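Local coordinates for protein probable TonB-dependent siderophore receptor PirA (Acinetobacter baumannii, PDB 5FR8) that probably takes part in the first step of iron uptake across the outer membrane by binding iron-chelating siderophores, possibly ferric enterobactin, at residues Asp218-Arg230 / Leu708-Pro721. Sequence-based numbering, arbitrary orientation.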
ATOM      1  N   ASP A 218       4.845 -25.130   9.495  1.00 73.20           N
ATOM      2  CA  ASP A 218       4.119 -26.262   8.929  1.00 73.90           C
ATOM      3  C   ASP A 218       2.593 -26.061   8.922  1.00 73.85           C
ATOM      4  O   ASP A 218       1.842 -26.995   8.683  1.00 74.19           O
ATOM      5  CB  ASP A 218       4.529 -27.571   9.645  1.00 75.45           C
ATOM      6  CG  ASP A 218       4.173 -27.597  11.148  1.00 77.59           C
ATOM      7  OD1 ASP A 218       3.787 -26.541  11.710  1.00 69.45           O
ATOM      8  OD2 ASP A 218       4.282 -28.708  11.767  1.00 83.89           O
ATOM      9  N   ILE A 219       2.143 -24.834   9.161  1.00 74.35           N
ATOM     10  CA  ILE A 219       0.710 -24.560   9.261  1.00 72.28           C
ATOM     11  C   ILE A 219      -0.056 -25.044   8.027  1.00 71.33           C
ATOM     12  O   ILE A 219      -1.177 -25.549   8.150  1.00 71.45           O
ATOM     13  CB  ILE A 219       0.424 -23.057   9.506  1.00 68.04           C
ATOM     14  CG1 ILE A 219      -1.091 -22.829   9.630  1.00 67.13           C
ATOM     15  CG2 ILE A 219       0.994 -22.223   8.378  1.00 66.35           C
ATOM     16  CD1 ILE A 219      -1.484 -21.543  10.327  1.00 66.28           C
ATOM     17  N   ASN A 220       0.553 -24.899   6.849  1.00 70.59           N
ATOM     18  CA  ASN A 220      -0.130 -25.189   5.576  1.00 65.78           C
ATOM     19  C   ASN A 220       0.069 -26.595   5.045  1.00 66.13           C
ATOM     20  O   ASN A 220      -0.299 -26.860   3.924  1.00 66.61           O
ATOM     21  CB  ASN A 220       0.352 -24.234   4.500  1.00 62.41           C
ATOM     22  CG  ASN A 220      -0.169 -22.830   4.699  1.00 59.51           C
ATOM     23  OD1 ASN A 220      -1.348 -22.623   4.927  1.00 57.53           O
ATOM     24  ND2 ASN A 220       0.717 -21.858   4.605  1.00 60.36           N
ATOM     25  N   LYS A 221       0.639 -27.482   5.850  1.00 67.18           N
ATOM     26  CA  LYS A 221       1.035 -28.818   5.402  1.00 71.81           C
ATOM     27  C   LYS A 221      -0.147 -29.792   5.163  1.00 73.17           C
ATOM     28  O   LYS A 221      -0.096 -30.647   4.267  1.00 67.77           O
ATOM     29  CB  LYS A 221       2.013 -29.427   6.424  1.00 74.97           C
ATOM     30  CG  LYS A 221       2.863 -30.566   5.883  1.00 77.13           C
ATOM     31  CD  LYS A 221       3.842 -31.046   6.938  1.00 81.21           C
ATOM     32  CE  LYS A 221       4.923 -31.911   6.325  1.00 86.57           C
ATOM     33  NZ  LYS A 221       6.031 -32.149   7.288  1.00 90.60           N
ATOM     34  N   SER A 222      -1.205 -29.642   5.963  1.00 75.41           N
ATOM     35  CA  SER A 222      -2.327 -30.580   5.965  1.00 70.97           C
ATOM     36  C   SER A 222      -3.072 -30.591   4.658  1.00 69.22           C
ATOM     37  O   SER A 222      -4.049 -31.300   4.547  1.00 71.92           O
ATOM     38  CB  SER A 222      -3.302 -30.272   7.105  1.00 70.16           C
ATOM     39  OG  SER A 222      -3.469 -28.870   7.266  1.00 70.91           O
ATOM     40  N   ILE A 223      -2.636 -29.818   3.668  1.00 67.98           N
ATOM     41  CA  ILE A 223      -3.230 -29.891   2.320  1.00 68.21           C
ATOM     42  C   ILE A 223      -2.148 -30.007   1.262  1.00 66.78           C
ATOM     43  O   ILE A 223      -2.340 -29.555   0.134  1.00 64.60           O
ATOM     44  CB  ILE A 223      -4.048 -28.635   1.948  1.00 71.33           C
ATOM     45  CG1 ILE A 223      -4.921 -28.156   3.106  1.00 71.51           C
ATOM     46  CG2 ILE A 223      -4.936 -28.902   0.730  1.00 75.96           C
ATOM     47  CD1 ILE A 223      -5.337 -26.707   2.930  1.00 71.93           C
ATOM     48  N   GLY A 224      -1.007 -30.592   1.627  1.00 67.53           N
ATOM     49  CA  GLY A 224       0.067 -30.879   0.666  1.00 68.02           C
ATOM     50  C   GLY A 224       0.865 -29.665   0.235  1.00 69.87           C
ATOM     51  O   GLY A 224       1.515 -29.688  -0.808  1.00 75.14           O
ATOM     52  N   SER A 225       0.828 -28.600   1.036  1.00 69.34           N
ATOM     53  CA  SER A 225       1.358 -27.301   0.627  1.00 67.48           C
ATOM     54  C   SER A 225       2.642 -26.950   1.379  1.00 68.27           C
ATOM     55  O   SER A 225       2.769 -27.177   2.595  1.00 65.84           O
ATOM     56  CB  SER A 225       0.308 -26.183   0.819  1.00 65.55           C
ATOM     57  OG  SER A 225       0.820 -24.899   0.446  1.00 65.34           O
ATOM     58  N   THR A 226       3.578 -26.373   0.623  1.00 65.40           N
ATOM     59  CA  THR A 226       4.880 -25.985   1.131  1.00 64.41           C
ATOM     60  C   THR A 226       5.004 -24.474   1.324  1.00 62.03           C
ATOM     61  O   THR A 226       6.066 -23.976   1.694  1.00 57.65           O
ATOM     62  CB  THR A 226       5.962 -26.410   0.143  1.00 66.17           C
ATOM     63  OG1 THR A 226       5.558 -26.001  -1.173  1.00 65.28           O
ATOM     64  CG2 THR A 226       6.164 -27.933   0.192  1.00 65.96           C
ATOM     65  N   ALA A 227       3.917 -23.753   1.075  1.00 62.29           N
ATOM     66  CA  ALA A 227       3.942 -22.312   1.232  1.00 62.82           C
ATOM     67  C   ALA A 227       3.934 -21.958   2.694  1.00 63.33           C
ATOM     68  O   ALA A 227       3.301 -22.637   3.491  1.00 66.52           O
ATOM     69  CB  ALA A 227       2.766 -21.664   0.541  1.00 61.67           C
ATOM     70  N   ALA A 228       4.642 -20.889   3.037  1.00 62.55           N
ATOM     71  CA  ALA A 228       4.704 -20.434   4.403  1.00 64.12           C
ATOM     72  C   ALA A 228       3.446 -19.680   4.802  1.00 63.71           C
ATOM     73  O   ALA A 228       2.748 -19.109   3.959  1.00 66.76           O
ATOM     74  CB  ALA A 228       5.905 -19.537   4.577  1.00 71.62           C
ATOM     75  N   GLY A 229       3.184 -19.662   6.105  1.00 64.31           N
ATOM     76  CA  GLY A 229       2.115 -18.855   6.675  1.00 59.42           C
ATOM     77  C   GLY A 229       2.572 -17.418   6.800  1.00 59.95           C
ATOM     78  O   GLY A 229       3.513 -16.984   6.130  1.00 62.28           O
ATOM     79  N   ARG A 230       1.906 -16.668   7.657  1.00 58.32           N
ATOM     80  CA  ARG A 230       2.217 -15.274   7.790  1.00 60.84           C
ATOM     81  C   ARG A 230       3.494 -15.112   8.578  1.00 59.12           C
ATOM     82  O   ARG A 230       3.673 -15.786   9.583  1.00 54.76           O
ATOM     83  CB  ARG A 230       1.089 -14.557   8.526  1.00 65.08           C
ATOM     84  CG  ARG A 230      -0.226 -14.540   7.778  1.00 67.18           C
ATOM     85  CD  ARG A 230      -1.348 -14.115   8.698  1.00 70.49           C
ATOM     86  NE  ARG A 230      -1.553 -15.076   9.775  1.00 69.69           N
ATOM     87  CZ  ARG A 230      -2.373 -14.854  10.796  1.00 70.15           C
ATOM     88  NH1 ARG A 230      -3.054 -13.715  10.879  1.00 72.39           N
ATOM     89  NH2 ARG A 230      -2.517 -15.757  11.734  1.00 70.16           N
ATOM     90  N   LEU A 708      -6.168 -22.249   4.390  1.00 64.06           N
ATOM     91  CA  LEU A 708      -4.711 -22.413   4.351  1.00 64.45           C
ATOM     92  C   LEU A 708      -4.137 -22.152   2.970  1.00 62.43           C
ATOM     93  O   LEU A 708      -4.781 -22.391   1.961  1.00 62.49           O
ATOM     94  CB  LEU A 708      -4.334 -23.827   4.734  1.00 69.08           C
ATOM     95  CG  LEU A 708      -4.945 -24.343   6.034  1.00 71.37           C
ATOM     96  CD1 LEU A 708      -4.485 -25.758   6.295  1.00 72.42           C
ATOM     97  CD2 LEU A 708      -4.575 -23.424   7.191  1.00 73.32           C
ATOM     98  N   ARG A 709      -2.924 -21.622   2.930  1.00 64.88           N
ATOM     99  CA  ARG A 709      -2.314 -21.206   1.674  1.00 61.34           C
ATOM    100  C   ARG A 709      -1.770 -22.400   0.921  1.00 63.75           C
ATOM    101  O   ARG A 709      -0.977 -23.180   1.456  1.00 60.72           O
ATOM    102  CB  ARG A 709      -1.198 -20.199   1.920  1.00 58.20           C
ATOM    103  CG  ARG A 709      -0.526 -19.685   0.660  1.00 55.93           C
ATOM    104  CD  ARG A 709       0.511 -18.669   1.072  1.00 56.09           C
ATOM    105  NE  ARG A 709       1.377 -18.210  -0.014  1.00 57.47           N
ATOM    106  CZ  ARG A 709       2.645 -17.849   0.162  1.00 54.63           C
ATOM    107  NH1 ARG A 709       3.207 -17.926   1.378  1.00 51.33           N
ATOM    108  NH2 ARG A 709       3.351 -17.423  -0.882  1.00 53.80           N
ATOM    109  N   ASP A 710      -2.213 -22.519  -0.325  1.00 63.15           N
ATOM    110  CA  ASP A 710      -1.911 -23.663  -1.162  1.00 64.69           C
ATOM    111  C   ASP A 710      -0.804 -23.260  -2.104  1.00 62.61           C
ATOM    112  O   ASP A 710      -0.983 -22.350  -2.906  1.00 57.53           O
ATOM    113  CB  ASP A 710      -3.162 -24.031  -1.951  1.00 64.44           C
ATOM    114  CG  ASP A 710      -3.071 -25.372  -2.632  1.00 65.41           C
ATOM    115  OD1 ASP A 710      -1.946 -25.826  -2.897  1.00 67.82           O
ATOM    116  OD2 ASP A 710      -4.144 -25.966  -2.917  1.00 63.13           O
ATOM    117  N   SER A 711       0.339 -23.928  -1.992  1.00 63.84           N
ATOM    118  CA  SER A 711       1.416 -23.743  -2.951  1.00 68.20           C
ATOM    119  C   SER A 711       1.082 -24.314  -4.320  1.00 68.46           C
ATOM    120  O   SER A 711       1.553 -23.800  -5.333  1.00 69.16           O
ATOM    121  CB  SER A 711       2.694 -24.379  -2.448  1.00 72.28           C
ATOM    122  OG  SER A 711       2.468 -25.748  -2.198  1.00 83.38           O
ATOM    123  N   ASN A 712       0.275 -25.367  -4.366  1.00 69.80           N
ATOM    124  CA  ASN A 712      -0.136 -25.945  -5.657  1.00 71.86           C
ATOM    125  C   ASN A 712      -1.313 -25.239  -6.369  1.00 69.96           C
ATOM    126  O   ASN A 712      -1.928 -25.814  -7.249  1.00 63.35           O
ATOM    127  CB  ASN A 712      -0.469 -27.413  -5.474  1.00 70.96           C
ATOM    128  CG  ASN A 712       0.694 -28.200  -4.927  1.00 77.15           C
ATOM    129  OD1 ASN A 712       0.584 -28.859  -3.886  1.00 77.71           O
ATOM    130  ND2 ASN A 712       1.824 -28.141  -5.627  1.00 76.45           N
ATOM    131  N   SER A 713      -1.620 -24.005  -5.991  1.00 66.54           N
ATOM    132  CA  SER A 713      -2.689 -23.263  -6.638  1.00 65.44           C
ATOM    133  C   SER A 713      -2.213 -21.866  -6.930  1.00 63.01           C
ATOM    134  O   SER A 713      -1.248 -21.407  -6.335  1.00 63.54           O
ATOM    135  CB  SER A 713      -3.912 -23.163  -5.728  1.00 69.15           C
ATOM    136  OG  SER A 713      -4.619 -21.954  -5.981  1.00 64.62           O
ATOM    137  N   ILE A 714      -2.898 -21.175  -7.836  1.00 62.18           N
ATOM    138  CA  ILE A 714      -2.592 -19.754  -8.087  1.00 55.38           C
ATOM    139  C   ILE A 714      -3.809 -18.878  -7.742  1.00 55.29           C
ATOM    140  O   ILE A 714      -3.816 -17.671  -7.979  1.00 49.21           O
ATOM    141  CB  ILE A 714      -2.100 -19.531  -9.519  1.00 52.37           C
ATOM    142  CG1 ILE A 714      -3.080 -20.110 -10.518  1.00 56.00           C
ATOM    143  CG2 ILE A 714      -0.768 -20.223  -9.727  1.00 51.26           C
ATOM    144  CD1 ILE A 714      -2.696 -19.820 -11.946  1.00 61.01           C
ATOM    145  N   SER A 715      -4.818 -19.498  -7.119  1.00 57.49           N
ATOM    146  CA  SER A 715      -5.911 -18.748  -6.505  1.00 56.66           C
ATOM    147  C   SER A 715      -5.846 -18.789  -4.980  1.00 54.28           C
ATOM    148  O   SER A 715      -5.825 -17.756  -4.334  1.00 54.14           O
ATOM    149  CB  SER A 715      -7.265 -19.248  -7.000  1.00 58.08           C
ATOM    150  OG  SER A 715      -7.341 -20.654  -6.963  1.00 58.55           O
ATOM    151  N   GLN A 716      -5.820 -19.969  -4.390  1.00 54.18           N
ATOM    152  CA  GLN A 716      -5.668 -20.050  -2.934  1.00 55.30           C
ATOM    153  C   GLN A 716      -4.261 -19.624  -2.456  1.00 56.12           C
ATOM    154  O   GLN A 716      -3.405 -20.460  -2.145  1.00 59.04           O
ATOM    155  CB  GLN A 716      -5.985 -21.450  -2.458  1.00 54.01           C
ATOM    156  CG  GLN A 716      -6.219 -21.501  -0.967  1.00 55.51           C
ATOM    157  CD  GLN A 716      -6.897 -22.776  -0.554  1.00 59.85           C
ATOM    158  OE1 GLN A 716      -7.853 -23.225  -1.204  1.00 61.50           O
ATOM    159  NE2 GLN A 716      -6.397 -23.394   0.512  1.00 64.16           N
ATOM    160  N   THR A 717      -4.029 -18.324  -2.404  1.00 53.66           N
ATOM    161  CA  THR A 717      -2.670 -17.801  -2.256  1.00 54.41           C
ATOM    162  C   THR A 717      -2.315 -17.266  -0.854  1.00 53.96           C
ATOM    163  O   THR A 717      -1.201 -16.777  -0.660  1.00 50.54           O
ATOM    164  CB  THR A 717      -2.454 -16.619  -3.233  1.00 52.55           C
ATOM    165  OG1 THR A 717      -3.595 -15.750  -3.150  1.00 52.21           O
ATOM    166  CG2 THR A 717      -2.292 -17.094  -4.678  1.00 51.68           C
ATOM    167  N   TYR A 718      -3.255 -17.299   0.095  1.00 52.05           N
ATOM    168  CA  TYR A 718      -3.049 -16.599   1.368  1.00 49.88           C
ATOM    169  C   TYR A 718      -3.675 -17.355   2.500  1.00 52.64           C
ATOM    170  O   TYR A 718      -4.501 -18.257   2.292  1.00 60.08           O
ATOM    171  CB  TYR A 718      -3.651 -15.181   1.328  1.00 51.00           C
ATOM    172  CG  TYR A 718      -5.147 -15.171   1.114  1.00 52.30           C
ATOM    173  CD1 TYR A 718      -5.691 -15.237  -0.179  1.00 51.03           C
ATOM    174  CD2 TYR A 718      -6.023 -15.150   2.191  1.00 53.78           C
ATOM    175  CE1 TYR A 718      -7.063 -15.276  -0.376  1.00 51.01           C
ATOM    176  CE2 TYR A 718      -7.403 -15.193   1.989  1.00 55.43           C
ATOM    177  CZ  TYR A 718      -7.911 -15.261   0.714  1.00 51.90           C
ATOM    178  OH  TYR A 718      -9.265 -15.277   0.542  1.00 52.79           O
ATOM    179  N   ASN A 719      -3.279 -17.001   3.710  1.00 53.92           N
ATOM    180  CA  ASN A 719      -3.886 -17.599   4.892  1.00 58.86           C
ATOM    181  C   ASN A 719      -5.033 -16.737   5.405  1.00 60.70           C
ATOM    182  O   ASN A 719      -4.862 -15.545   5.654  1.00 62.67           O
ATOM    183  CB  ASN A 719      -2.843 -17.803   5.991  1.00 59.68           C
ATOM    184  CG  ASN A 719      -2.074 -19.102   5.827  1.00 62.90           C
ATOM    185  OD1 ASN A 719      -1.103 -19.166   5.068  1.00 57.02           O
ATOM    186  ND2 ASN A 719      -2.511 -20.156   6.537  1.00 66.51           N
ATOM    187  N   GLU A 720      -6.212 -17.327   5.532  1.00 63.66           N
ATOM    188  CA  GLU A 720      -7.297 -16.646   6.205  1.00 65.89           C
ATOM    189  C   GLU A 720      -7.281 -17.182   7.613  1.00 66.82           C
ATOM    190  O   GLU A 720      -7.523 -18.369   7.825  1.00 62.25           O
ATOM    191  CB  GLU A 720      -8.627 -16.956   5.543  1.00 74.31           C
ATOM    192  CG  GLU A 720      -9.827 -16.278   6.198  1.00 78.05           C
ATOM    193  CD  GLU A 720      -9.862 -14.779   5.935  1.00 75.13           C
ATOM    194  OE1 GLU A 720      -9.621 -14.371   4.775  1.00 66.48           O
ATOM    195  OE2 GLU A 720     -10.139 -14.020   6.891  1.00 74.79           O
ATOM    196  N   PRO A 721      -6.944 -16.323   8.585  1.00 66.97           N
ATOM    197  CA  PRO A 721      -6.735 -16.890   9.924  1.00 66.59           C
ATOM    198  C   PRO A 721      -8.019 -17.397  10.509  1.00 64.12           C
ATOM    199  O   PRO A 721      -9.068 -16.804  10.290  1.00 64.88           O
ATOM    200  CB  PRO A 721      -6.191 -15.722  10.750  1.00 63.60           C
ATOM    201  CG  PRO A 721      -6.539 -14.485   9.969  1.00 63.89           C
ATOM    202  CD  PRO A 721      -6.651 -14.881   8.523  1.00 63.09           C
TER
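Asn-220 and Asn-719 meet amide to amide where two loops of the TonB-dependent receptor barrel come together: the loop holding 218-230 links strands 201-212 and 232-247, and the one holding 708-721 links strand 693-700 to strand 724-731, the last of the chain. The two amide planes lie 34° apart, and each group both gives and accepts. Asn-220 ND2 sits in the carbonyl plane of Asn-719, on a lone pair of OD1 at 3.3 Å, while Asn-719 ND2 returns a bond to Asn-220 OD1. That oxygen is gripped a second time, from the opposite face of its plane, by Arg-709 N at 2.7 Å. Asn-220 ND2 also reaches back to Ala-227 O, so three of the four bonds on this amide tie the loops together and the fourth braces its own loop.

Serines carry the next group of polar bonds. With OG anti to the backbone N (chi1 179°), Ser-225 OG donates a hydrogen bond to Arg-709 O and accepts one from Ser-711 N; Ser-711 OG answers by taking Thr-226 N at 3.1 Å, nearly straight at 166°.

Apolar contacts are fewer: Ile-223 CD1 packs on Leu-708 CB at 3.5 Å.

Two arginines complete the contact. Pro-721 CB lies over one face of the Arg-230 guanidinium, whose NE forms a salt bridge with Asp-215. The extended chain of Arg-709 runs past Ala-227, whose CB lies over one face of the guanidinium, displaced toward its rim. Arg-709 NH1 forms a salt bridge with Asp-268 and also donates a hydrogen bond, at the guanidinium edge, to Ala-228 O at 2.9 Å.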